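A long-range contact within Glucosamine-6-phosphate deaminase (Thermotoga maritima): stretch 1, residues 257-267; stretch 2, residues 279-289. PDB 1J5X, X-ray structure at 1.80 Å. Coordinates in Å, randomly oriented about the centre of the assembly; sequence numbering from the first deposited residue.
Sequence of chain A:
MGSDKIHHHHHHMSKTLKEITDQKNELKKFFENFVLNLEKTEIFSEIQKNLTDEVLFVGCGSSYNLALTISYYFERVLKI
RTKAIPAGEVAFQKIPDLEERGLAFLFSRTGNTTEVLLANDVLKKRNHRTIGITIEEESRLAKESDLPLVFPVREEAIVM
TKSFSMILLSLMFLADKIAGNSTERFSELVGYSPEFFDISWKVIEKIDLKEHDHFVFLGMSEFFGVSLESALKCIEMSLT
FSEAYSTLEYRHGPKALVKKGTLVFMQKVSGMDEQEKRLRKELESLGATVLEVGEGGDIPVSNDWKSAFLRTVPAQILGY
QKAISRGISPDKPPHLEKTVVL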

# COMPACT_ATOMS: atom_id res chain seq x y z
N LEU A 257 -16.38 18.39 4.51
CA LEU A 257 -15.89 18.23 5.87
C LEU A 257 -14.68 19.06 6.21
O LEU A 257 -14.25 19.09 7.38
CB LEU A 257 -15.46 16.81 6.14
CG LEU A 257 -16.52 15.75 6.21
CD1 LEU A 257 -15.86 14.46 6.53
CD2 LEU A 257 -17.54 16.12 7.27
N VAL A 258 -14.12 19.71 5.21
CA VAL A 258 -12.87 20.42 5.51
C VAL A 258 -13.02 21.62 6.46
O VAL A 258 -13.91 22.45 6.28
CB VAL A 258 -12.17 20.99 4.27
CG1 VAL A 258 -10.87 21.75 4.72
CG2 VAL A 258 -11.75 19.84 3.30
N LYS A 259 -12.11 21.67 7.41
CA LYS A 259 -12.02 22.80 8.36
C LYS A 259 -10.64 22.74 9.01
O LYS A 259 -9.89 21.79 8.78
CB LYS A 259 -13.12 22.74 9.41
CG LYS A 259 -13.14 21.50 10.28
CD LYS A 259 -14.40 21.54 11.15
CE LYS A 259 -14.37 20.46 12.22
NZ LYS A 259 -13.05 20.50 12.92
N LYS A 260 -10.28 23.77 9.78
CA LYS A 260 -8.99 23.77 10.43
C LYS A 260 -8.98 22.45 11.14
O LYS A 260 -9.98 22.09 11.76
CB LYS A 260 -8.89 24.93 11.45
CG LYS A 260 -7.63 24.88 12.31
CD LYS A 260 -7.49 26.15 13.17
CE LYS A 260 -7.06 27.35 12.31
NZ LYS A 260 -5.64 27.27 11.87
N GLY A 261 -7.88 21.72 11.06
CA GLY A 261 -7.80 20.43 11.70
C GLY A 261 -7.72 19.33 10.64
O GLY A 261 -7.32 18.22 10.93
N THR A 262 -8.11 19.65 9.42
CA THR A 262 -8.01 18.64 8.35
C THR A 262 -6.59 18.69 7.80
O THR A 262 -6.09 19.77 7.51
CB THR A 262 -8.96 18.95 7.21
OG1 THR A 262 -10.31 18.88 7.69
CG2 THR A 262 -8.77 17.92 6.08
N LEU A 263 -5.97 17.53 7.67
CA LEU A 263 -4.60 17.41 7.13
C LEU A 263 -4.72 16.56 5.85
O LEU A 263 -5.23 15.44 5.90
CB LEU A 263 -3.69 16.68 8.13
CG LEU A 263 -2.23 16.33 7.71
CD1 LEU A 263 -1.50 17.61 7.36
CD2 LEU A 263 -1.51 15.60 8.79
N VAL A 264 -4.23 17.09 4.72
CA VAL A 264 -4.31 16.37 3.44
C VAL A 264 -2.92 15.96 2.96
O VAL A 264 -2.01 16.79 2.96
CB VAL A 264 -4.95 17.29 2.37
CG1 VAL A 264 -5.08 16.52 1.01
CG2 VAL A 264 -6.31 17.81 2.84
N PHE A 265 -2.72 14.69 2.57
CA PHE A 265 -1.44 14.26 2.01
C PHE A 265 -1.83 13.93 0.58
O PHE A 265 -2.67 13.06 0.34
CB PHE A 265 -0.91 13.00 2.64
CG PHE A 265 0.03 13.25 3.79
CD1 PHE A 265 -0.15 14.35 4.64
CD2 PHE A 265 1.03 12.34 4.08
CE1 PHE A 265 0.69 14.52 5.79
CE2 PHE A 265 1.88 12.52 5.25
CZ PHE A 265 1.67 13.63 6.07
N MSE A 266 -1.26 14.68 -0.35
CA MSE A 266 -1.58 14.55 -1.73
C MSE A 266 -0.40 13.91 -2.49
O MSE A 266 0.74 14.43 -2.44
CB MSE A 266 -1.87 15.94 -2.30
CG MSE A 266 -2.31 15.91 -3.76
SE MSE A 266 -2.73 17.72 -4.43
CE MSE A 266 -3.24 18.55 -2.78
N GLN A 267 -0.67 12.80 -3.18
CA GLN A 267 0.38 12.10 -3.97
C GLN A 267 0.44 12.73 -5.35
O GLN A 267 -0.48 12.55 -6.18
CB GLN A 267 0.01 10.65 -4.15
CG GLN A 267 -0.18 9.88 -2.82
CD GLN A 267 1.09 9.69 -1.99
OE1 GLN A 267 2.21 9.67 -2.53
NE2 GLN A 267 0.93 9.50 -0.67
N LEU A 279 -5.81 22.66 -6.51
CA LEU A 279 -6.61 21.99 -5.46
C LEU A 279 -6.04 22.31 -4.05
O LEU A 279 -6.77 22.54 -3.10
CB LEU A 279 -6.60 20.46 -5.71
CG LEU A 279 -7.35 19.62 -4.68
CD1 LEU A 279 -8.81 20.13 -4.55
CD2 LEU A 279 -7.28 18.11 -5.13
N ARG A 280 -4.71 22.28 -3.93
CA ARG A 280 -4.06 22.61 -2.69
C ARG A 280 -4.52 24.00 -2.21
O ARG A 280 -4.96 24.14 -1.05
CB ARG A 280 -2.53 22.63 -2.88
CG ARG A 280 -1.79 23.19 -1.67
CD ARG A 280 -0.28 22.98 -1.76
NE ARG A 280 0.33 23.43 -0.51
CZ ARG A 280 1.40 22.90 0.08
NH1 ARG A 280 2.04 21.85 -0.45
NH2 ARG A 280 1.83 23.41 1.22
N LYS A 281 -4.44 25.00 -3.09
CA LYS A 281 -4.80 26.37 -2.66
C LYS A 281 -6.28 26.41 -2.25
O LYS A 281 -6.64 27.06 -1.27
CB LYS A 281 -4.55 27.39 -3.79
CG LYS A 281 -5.32 27.15 -5.09
CD LYS A 281 -6.82 27.54 -5.01
CE LYS A 281 -7.66 27.08 -6.21
NZ LYS A 281 -7.27 27.72 -7.48
N GLU A 282 -7.12 25.66 -2.98
CA GLU A 282 -8.54 25.64 -2.65
C GLU A 282 -8.76 25.02 -1.25
O GLU A 282 -9.41 25.63 -0.38
CB GLU A 282 -9.30 24.91 -3.75
CG GLU A 282 -10.82 24.84 -3.53
CD GLU A 282 -11.52 23.97 -4.54
OE1 GLU A 282 -11.27 24.14 -5.74
OE2 GLU A 282 -12.34 23.12 -4.13
N LEU A 283 -8.19 23.86 -0.98
CA LEU A 283 -8.36 23.25 0.31
C LEU A 283 -7.77 24.13 1.42
O LEU A 283 -8.29 24.18 2.55
CB LEU A 283 -7.69 21.88 0.35
CG LEU A 283 -8.24 20.93 -0.71
CD1 LEU A 283 -7.61 19.56 -0.56
CD2 LEU A 283 -9.76 20.88 -0.60
N GLU A 284 -6.65 24.79 1.12
CA GLU A 284 -6.01 25.66 2.12
C GLU A 284 -6.96 26.81 2.49
O GLU A 284 -7.08 27.19 3.65
CB GLU A 284 -4.65 26.19 1.55
CG GLU A 284 -3.48 25.17 1.76
CD GLU A 284 -2.16 25.56 1.08
OE1 GLU A 284 -2.19 26.44 0.23
OE2 GLU A 284 -1.11 24.95 1.40
N SER A 285 -7.65 27.34 1.50
CA SER A 285 -8.55 28.45 1.75
C SER A 285 -9.76 28.02 2.57
O SER A 285 -10.50 28.88 3.07
CB SER A 285 -9.00 29.08 0.43
OG SER A 285 -10.00 28.30 -0.21
N LEU A 286 -9.96 26.71 2.72
CA LEU A 286 -11.08 26.21 3.49
C LEU A 286 -10.59 25.81 4.86
O LEU A 286 -11.38 25.35 5.69
CB LEU A 286 -11.71 24.99 2.79
CG LEU A 286 -12.19 25.28 1.37
CD1 LEU A 286 -12.75 23.99 0.74
CD2 LEU A 286 -13.24 26.37 1.40
N GLY A 287 -9.28 25.94 5.11
CA GLY A 287 -8.79 25.59 6.42
C GLY A 287 -7.87 24.40 6.55
O GLY A 287 -7.28 24.16 7.58
N ALA A 288 -7.72 23.64 5.49
CA ALA A 288 -6.86 22.46 5.60
C ALA A 288 -5.36 22.78 5.57
O ALA A 288 -4.95 23.79 5.06
CB ALA A 288 -7.15 21.49 4.41
N THR A 289 -4.59 21.87 6.11
CA THR A 289 -3.14 21.92 6.03
C THR A 289 -2.89 20.90 4.88
O THR A 289 -3.37 19.77 4.95
CB THR A 289 -2.51 21.34 7.28
OG1 THR A 289 -2.80 22.21 8.40
CG2 THR A 289 -1.05 21.20 7.11

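A strand that follows a helix often docks beside a neighbouring strand while the helix packs its apolar side against the same partner, and this pair of stretches in glucosamine-6-phosphate deaminase is a compact example. Three residues cover the most surface: Val258, Thr289 and the selenomethionine Met266. Each represents a different way of making the contact.

Thr289 supplies the polar anchor through its backbone. Its N donates to Thr262 O at 2.9 Å, and its O accepts from Val264 N at 2.8 Å; both bonds are nearly straight. One residue thus bonds to the two neighbours of Leu263, the characteristic pattern of a parallel bridge, here between Leu263 and Thr289. The two side chains of the bridge lie on the same face of the sheet, where Leu263 CD1 comes within 3.6 Å of Thr289 CG2. Threonine suits the position because its methyl can meet the leucine while its hydroxyl is hydrogen-bonded elsewhere in the structure.

Val258, ahead of the strand, points toward the end of the helix and packs against it. Its CG1 lies 3.7 Å from Ala288 CB and 3.9 Å from Leu286 CB, while its CG2 reaches to 4.5 Å from Leu283 CD2. A short, branched side chain can touch several partners at once. The small Ala288 is shared: its CB also lies 4.1 Å from Val264 CG2, which in turn packs at 4.0 Å against Leu283 CD1. Leu283, pointing from the helix toward the strand, therefore meets both valines. The aliphatic groups of Val264, Leu283 and Ala288, which are buried, need no polar partners.

Between helix and strand, the chain turns at Gly287. Its positive phi belongs to a Schellman motif, in which Ala288 N bonds to Leu283 O at 3.0 Å and Gly287 N to Glu284 O at 2.9 Å. Glycine is suited twice over: a CB would be jammed against the preceding carbonyl and would lie 2.9 Å from Lys260 N. With that space free, Gly287 O approaches Lys260 CA to 3.3 Å in a CA-H...O contact. On the other side, a type II turn from Lys259 to Thr262 leads into the strand, with Gly261 adopting the positive phi and the two lysine side chains starting away from the contact.

Farther along, Met266 spans a wider gap. Extended through chi1 and chi2, both t, its long buried side chain brings Met266 CE within 4.1 Å of Arg280 CA, extending the apolar packing along the helix.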